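Local coordinates for ribulose-bisphosphate carboxylase (Alicyclobacillus acidocaldarius subsp. acidocaldarius, PDB 4NAS), which belongs to the RuBisCO large-chain family, pairing an N-terminal domain with a TIM-barrel catalytic domain, and binds calcium in this crystal form, at residues E159-F164 against A197-E202; E179-E184 against E190-A195. All coordinates share one frame; numbering follows the deposited sequence.

Interaction 1 of 2, residues E159-F164 against A197-E202; sequences ELVEAF and AAKADE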
loop_
_atom_site.group_PDB
_atom_site.type_symbol
_atom_site.label_atom_id
_atom_site.label_comp_id
_atom_site.label_asym_id
_atom_site.label_seq_id
_atom_site.Cartn_x
_atom_site.Cartn_y
_atom_site.Cartn_z
ATOM N N GLU B 159 27.579 19.808 -8.438
ATOM C CA GLU B 159 26.471 20.748 -8.354
ATOM C C GLU B 159 25.626 20.463 -7.119
ATOM O O GLU B 159 25.193 21.380 -6.421
ATOM C CB GLU B 159 25.607 20.670 -9.613
ATOM C CG GLU B 159 26.321 21.172 -10.829
ATOM C CD GLU B 159 25.618 20.854 -12.125
ATOM O OE1 GLU B 159 26.046 21.388 -13.176
ATOM O OE2 GLU B 159 24.653 20.074 -12.109
ATOM N N LEU B 160 25.400 19.180 -6.861
ATOM C CA LEU B 160 24.643 18.758 -5.693
ATOM C C LEU B 160 25.321 19.245 -4.410
ATOM O O LEU B 160 24.672 19.776 -3.504
ATOM C CB LEU B 160 24.509 17.237 -5.696
ATOM C CG LEU B 160 23.494 16.677 -6.698
ATOM C CD1 LEU B 160 23.574 15.151 -6.732
ATOM C CD2 LEU B 160 22.091 17.158 -6.321
ATOM N N VAL B 161 26.639 19.088 -4.358
ATOM C CA VAL B 161 27.411 19.424 -3.167
ATOM C C VAL B 161 27.275 20.898 -2.823
ATOM O O VAL B 161 27.079 21.265 -1.652
ATOM C CB VAL B 161 28.893 19.022 -3.335
ATOM C CG1 VAL B 161 29.814 19.881 -2.453
ATOM C CG2 VAL B 161 29.069 17.530 -3.050
ATOM N N GLU B 162 27.352 21.734 -3.855
ATOM C CA GLU B 162 27.220 23.174 -3.688
ATOM C C GLU B 162 25.844 23.528 -3.155
ATOM O O GLU B 162 25.707 24.417 -2.303
ATOM C CB GLU B 162 27.466 23.895 -5.012
ATOM C CG GLU B 162 27.085 25.357 -4.981
ATOM N N ALA B 163 24.830 22.824 -3.662
ATOM C CA ALA B 163 23.453 23.042 -3.256
ATOM C C ALA B 163 23.304 22.612 -1.800
ATOM O O ALA B 163 22.543 23.210 -1.042
ATOM C CB ALA B 163 22.499 22.253 -4.155
ATOM N N PHE B 164 24.035 21.572 -1.416
ATOM C CA PHE B 164 23.989 21.116 -0.038
ATOM C C PHE B 164 24.632 22.174 0.841
ATOM O O PHE B 164 24.121 22.495 1.914
ATOM C CB PHE B 164 24.691 19.764 0.134
ATOM C CG PHE B 164 24.823 19.338 1.569
ATOM C CD1 PHE B 164 23.766 18.728 2.221
ATOM C CD2 PHE B 164 25.994 19.583 2.274
ATOM C CE1 PHE B 164 23.876 18.346 3.550
ATOM C CE2 PHE B 164 26.109 19.210 3.602
ATOM C CZ PHE B 164 25.045 18.589 4.239
ATOM N N ALA B 197 29.031 14.829 3.769
ATOM C CA ALA B 197 29.734 14.756 5.045
ATOM C C ALA B 197 30.920 15.718 5.087
ATOM O O ALA B 197 31.061 16.503 6.029
ATOM C CB ALA B 197 30.202 13.334 5.310
ATOM N N ALA B 198 31.772 15.664 4.066
ATOM C CA ALA B 198 32.947 16.526 4.037
ATOM C C ALA B 198 32.572 18.007 3.971
ATOM O O ALA B 198 33.141 18.826 4.694
ATOM C CB ALA B 198 33.878 16.145 2.885
ATOM N N LYS B 199 31.611 18.345 3.113
ATOM C CA LYS B 199 31.191 19.730 2.948
ATOM C C LYS B 199 30.651 20.242 4.273
ATOM O O LYS B 199 30.989 21.348 4.705
ATOM C CB LYS B 199 30.120 19.830 1.860
ATOM C CG LYS B 199 29.742 21.244 1.449
ATOM C CD LYS B 199 30.919 21.994 0.778
ATOM C CE LYS B 199 30.414 23.242 0.051
ATOM N NZ LYS B 199 31.423 24.354 0.031
ATOM N N ALA B 200 29.833 19.413 4.925
ATOM C CA ALA B 200 29.294 19.738 6.242
ATOM C C ALA B 200 30.401 20.060 7.250
ATOM O O ALA B 200 30.263 20.973 8.058
ATOM C CB ALA B 200 28.397 18.601 6.774
ATOM N N ASP B 201 31.492 19.304 7.187
ATOM C CA ASP B 201 32.617 19.492 8.093
ATOM C C ASP B 201 33.278 20.848 7.884
ATOM O O ASP B 201 33.584 21.560 8.841
ATOM C CB ASP B 201 33.636 18.368 7.907
ATOM C CG ASP B 201 33.223 17.088 8.602
ATOM O OD1 ASP B 201 32.464 17.170 9.587
ATOM O OD2 ASP B 201 33.660 16.000 8.172
ATOM N N GLU B 202 33.503 21.191 6.622
ATOM C CA GLU B 202 34.026 22.491 6.260
ATOM C C GLU B 202 33.131 23.598 6.809
ATOM O O GLU B 202 33.604 24.515 7.477
ATOM C CB GLU B 202 34.134 22.591 4.737
ATOM C CG GLU B 202 34.508 23.963 4.203
ATOM C CD GLU B 202 34.379 24.038 2.688
ATOM O OE1 GLU B 202 34.869 23.116 2.001
ATOM O OE2 GLU B 202 33.774 25.010 2.186
#
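Lys-199 lays its methylenes against both Val-161 and Phe-164, and these three residues bury most of the surface between helices 159-164 and 197-202. Because CG of the lysine stands anti to the backbone N (chi1 -172°) and the chain then bends at chi2, CD lies 4.0 Å from Val-161 CG1, while CB comes within 4.2 Å of Phe-164 CD2. A lysine suits this place, greasy along its length yet charged at its end, where NZ makes a salt bridge, weak as a hydrogen bond, to Glu-202 OE2 at 3.3 Å in the same helix. The branched valine offers its CG1 methyl to the lysine chain, and the large, flat phenylalanine spans the gap between the helices. Its CE2 lies 4.0 Å from Ala-200 CB, a methyl in the plane of the ring, so the aromatic edge meets the neighbouring helix. The small alanine lets this edge come right up to the backbone, with Ala-200 N also 4.0 Å from Phe-164 CE2. No hydrogen bond crosses; the two segment axes approach to 9.9 Å and cross at -37°, their N-to-C directions broadly the same. The buried Phe-164 ring also stacks on Tyr-196 and packs on Phe-149 and Val-175. The contact thus joins helix 157-168 to helix 189-207, successive helices of the TIM-barrel catalytic domain.

Interaction 2 of 2, residues E179-E184 against E190-A195; sequences EIFFTE and EDRVRA. With CA (calcium ion), chain K.
Phe-181 and Arg-192 form the tight part of this contact: the ring lies obliquely to the guanidinium, its CE2 over one face and 3.4 Å from Arg-192 CZ, with the planes 31° apart. A bend at chi3 (-56°) turns the guanidinium across the phenylalanine. Arginine suits the place because its flat head can pack on an aromatic ring while its N-H groups bond outward. NE hydrogen-bonds to Tyr-213 OH, and NH2 makes a salt bridge to Asp-177. Water 2 accepts from Arg-192 NH2 at 3.2 Å and donates to Phe-181 O at 2.8 Å, whereas water 3 accepts from Arg-192 NH1 and donates weakly to Thr-183 O. The other end is looser: the partly exposed Glu-184 and Glu-190 come no nearer than 4.4 Å, OE1 to OE2, like charges whose repulsion is probably offset by Arg-227, which bridges both, Glu-190 also pairing with Arg-230. Glu-179 instead binds the metal, OE1 2.3 Å from calcium and OE2 accepting from water 1, itself a ligand; with Asp-178 and the carboxylated Lys-176 it makes the calcium site of the catalytic domain. Asn-86 and Ala-85 of the second subunit pack on Phe-182 and Thr-183. The loop thus lies beside helix 189-207, joined to it by Phe-181 and Arg-192, with strand 214-216 touching Phe-182 and Arg-192 and helix 157-168 meeting Arg-192 through Leu-160.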
loop_
_atom_site.group_PDB
_atom_site.type_symbol
_atom_site.label_atom_id
_atom_site.label_comp_id
_atom_site.label_asym_id
_atom_site.label_seq_id
_atom_site.Cartn_x
_atom_site.Cartn_y
_atom_site.Cartn_z
ATOM N N GLU B 179 12.031 13.577 -2.162
ATOM C CA GLU B 179 11.650 12.155 -2.159
ATOM C C GLU B 179 11.579 11.517 -3.559
ATOM O O GLU B 179 11.520 10.276 -3.684
ATOM C CB GLU B 179 10.300 11.940 -1.432
ATOM C CG GLU B 179 9.038 12.238 -2.296
ATOM C CD GLU B 179 8.767 13.729 -2.471
ATOM O OE1 GLU B 179 9.331 14.517 -1.693
ATOM O OE2 GLU B 179 8.002 14.125 -3.385
ATOM N N ILE B 180 11.553 12.346 -4.604
ATOM C CA ILE B 180 11.537 11.823 -5.975
ATOM C C ILE B 180 12.911 11.450 -6.529
ATOM O O ILE B 180 13.021 10.979 -7.660
ATOM C CB ILE B 180 10.850 12.787 -6.940
ATOM C CG1 ILE B 180 11.579 14.134 -6.926
ATOM C CG2 ILE B 180 9.385 12.966 -6.552
ATOM C CD1 ILE B 180 11.247 15.029 -8.121
ATOM N N PHE B 181 13.964 11.662 -5.745
ATOM C CA PHE B 181 15.324 11.404 -6.230
ATOM C C PHE B 181 15.613 9.910 -6.286
ATOM O O PHE B 181 15.975 9.326 -5.272
ATOM C CB PHE B 181 16.339 12.064 -5.290
ATOM C CG PHE B 181 17.727 12.221 -5.882
ATOM C CD1 PHE B 181 18.016 11.835 -7.183
ATOM C CD2 PHE B 181 18.741 12.760 -5.110
ATOM C CE1 PHE B 181 19.313 12.003 -7.720
ATOM C CE2 PHE B 181 20.016 12.936 -5.628
ATOM C CZ PHE B 181 20.301 12.543 -6.934
ATOM N N PHE B 182 15.472 9.299 -7.464
ATOM C CA PHE B 182 15.725 7.865 -7.622
ATOM C C PHE B 182 16.907 7.508 -8.546
ATOM O O PHE B 182 17.627 6.548 -8.278
ATOM C CB PHE B 182 14.457 7.140 -8.087
ATOM C CG PHE B 182 13.377 7.120 -7.068
ATOM C CD1 PHE B 182 13.433 6.228 -6.015
ATOM C CD2 PHE B 182 12.284 7.971 -7.167
ATOM C CE1 PHE B 182 12.444 6.196 -5.062
ATOM C CE2 PHE B 182 11.271 7.945 -6.197
ATOM C CZ PHE B 182 11.353 7.064 -5.152
ATOM N N THR B 183 17.111 8.269 -9.624
ATOM C CA THR B 183 18.225 7.987 -10.535
ATOM C C THR B 183 19.608 8.058 -9.869
ATOM O O THR B 183 19.943 9.029 -9.175
ATOM C CB THR B 183 18.226 8.896 -11.788
ATOM O OG1 THR B 183 19.473 8.745 -12.482
ATOM C CG2 THR B 183 18.064 10.358 -11.407
ATOM N N GLU B 184 20.413 7.024 -10.090
ATOM C CA GLU B 184 21.777 7.012 -9.569
ATOM C C GLU B 184 22.798 7.243 -10.685
ATOM O O GLU B 184 23.930 6.780 -10.602
ATOM C CB GLU B 184 22.057 5.690 -8.836
ATOM C CG GLU B 184 20.993 5.336 -7.793
ATOM C CD GLU B 184 21.265 4.013 -7.077
ATOM O OE1 GLU B 184 22.445 3.615 -6.973
ATOM O OE2 GLU B 184 20.295 3.373 -6.611
ATOM N N GLU B 190 25.420 6.456 -1.882
ATOM C CA GLU B 190 26.602 6.288 -1.050
ATOM C C GLU B 190 27.619 7.408 -1.307
ATOM O O GLU B 190 28.262 7.894 -0.372
ATOM C CB GLU B 190 27.231 4.887 -1.177
ATOM C CG GLU B 190 26.829 4.040 -2.369
ATOM C CD GLU B 190 25.384 3.495 -2.310
ATOM O OE1 GLU B 190 25.029 2.692 -1.416
ATOM O OE2 GLU B 190 24.612 3.870 -3.196
ATOM N N ASP B 191 27.739 7.837 -2.563
ATOM C CA ASP B 191 28.645 8.937 -2.900
ATOM C C ASP B 191 28.137 10.280 -2.359
ATOM O O ASP B 191 28.933 11.160 -2.000
ATOM C CB ASP B 191 28.872 9.028 -4.412
ATOM C CG ASP B 191 29.811 7.945 -4.934
ATOM O OD1 ASP B 191 30.502 7.291 -4.116
ATOM O OD2 ASP B 191 29.862 7.757 -6.169
ATOM N N ARG B 192 26.815 10.442 -2.315
ATOM C CA ARG B 192 26.220 11.640 -1.726
ATOM C C ARG B 192 26.473 11.713 -0.233
ATOM O O ARG B 192 26.805 12.777 0.293
ATOM C CB ARG B 192 24.716 11.737 -2.027
ATOM C CG ARG B 192 24.419 11.783 -3.512
ATOM C CD ARG B 192 23.044 12.363 -3.807
ATOM N NE ARG B 192 21.974 11.644 -3.123
ATOM C CZ ARG B 192 21.338 10.584 -3.618
ATOM N NH1 ARG B 192 21.695 10.081 -4.792
ATOM N NH2 ARG B 192 20.351 10.022 -2.927
ATOM N N VAL B 193 26.330 10.591 0.462
ATOM C CA VAL B 193 26.545 10.607 1.906
ATOM C C VAL B 193 27.999 11.009 2.201
ATOM O O VAL B 193 28.249 11.901 3.014
ATOM C CB VAL B 193 26.201 9.251 2.571
ATOM C CG1 VAL B 193 26.669 9.230 4.022
ATOM C CG2 VAL B 193 24.676 8.957 2.472
ATOM N N ARG B 194 28.942 10.368 1.515
ATOM C CA ARG B 194 30.365 10.659 1.711
ATOM C C ARG B 194 30.675 12.129 1.480
ATOM O O ARG B 194 31.326 12.769 2.299
ATOM C CB ARG B 194 31.228 9.829 0.766
ATOM C CG ARG B 194 31.351 8.359 1.123
ATOM C CD ARG B 194 32.594 7.742 0.471
ATOM N NE ARG B 194 32.551 6.281 0.492
ATOM C CZ ARG B 194 31.906 5.540 -0.406
ATOM N NH1 ARG B 194 31.251 6.118 -1.406
ATOM N NH2 ARG B 194 31.914 4.218 -0.309
ATOM N N ALA B 195 30.187 12.654 0.358
ATOM C CA ALA B 195 30.527 14.000 -0.097
ATOM C C ALA B 195 29.914 15.103 0.763
ATOM O O ALA B 195 30.597 16.075 1.106
ATOM C CB ALA B 195 30.123 14.183 -1.553
HETATM CA CA CA K . 9.485 16.784 -1.943
HETATM O O HOH W 1 8.052 16.712 -4.090
HETATM O O HOH W 2 18.235 7.997 -4.290
HETATM O O HOH W 3 19.922 8.047 -6.470
HETATM O O HOH W 4 8.058 16.698 -0.135
HETATM O O HOH W 5 9.842 18.949 -2.084
#

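In the fold
The two interactions share helix 189-207, whose residues 190-195 serve interaction 2 and residues 197-202 interaction 1, and their centres lie 13 Å apart. Both segments of interaction 2 come between those of interaction 1 in the chain: helix 157-168 is first, then the metal-binding loop, then the shared helix. They also touch directly, Val-161 CG2 lying 3.8 Å from Ala-195 CB, and Leu-160 packs against both Arg-192 and Phe-181. All four segments belong to the TIM-barrel catalytic domain. A continuous band of packing therefore runs from the helix pair to the loop that gives Glu-179 to the calcium.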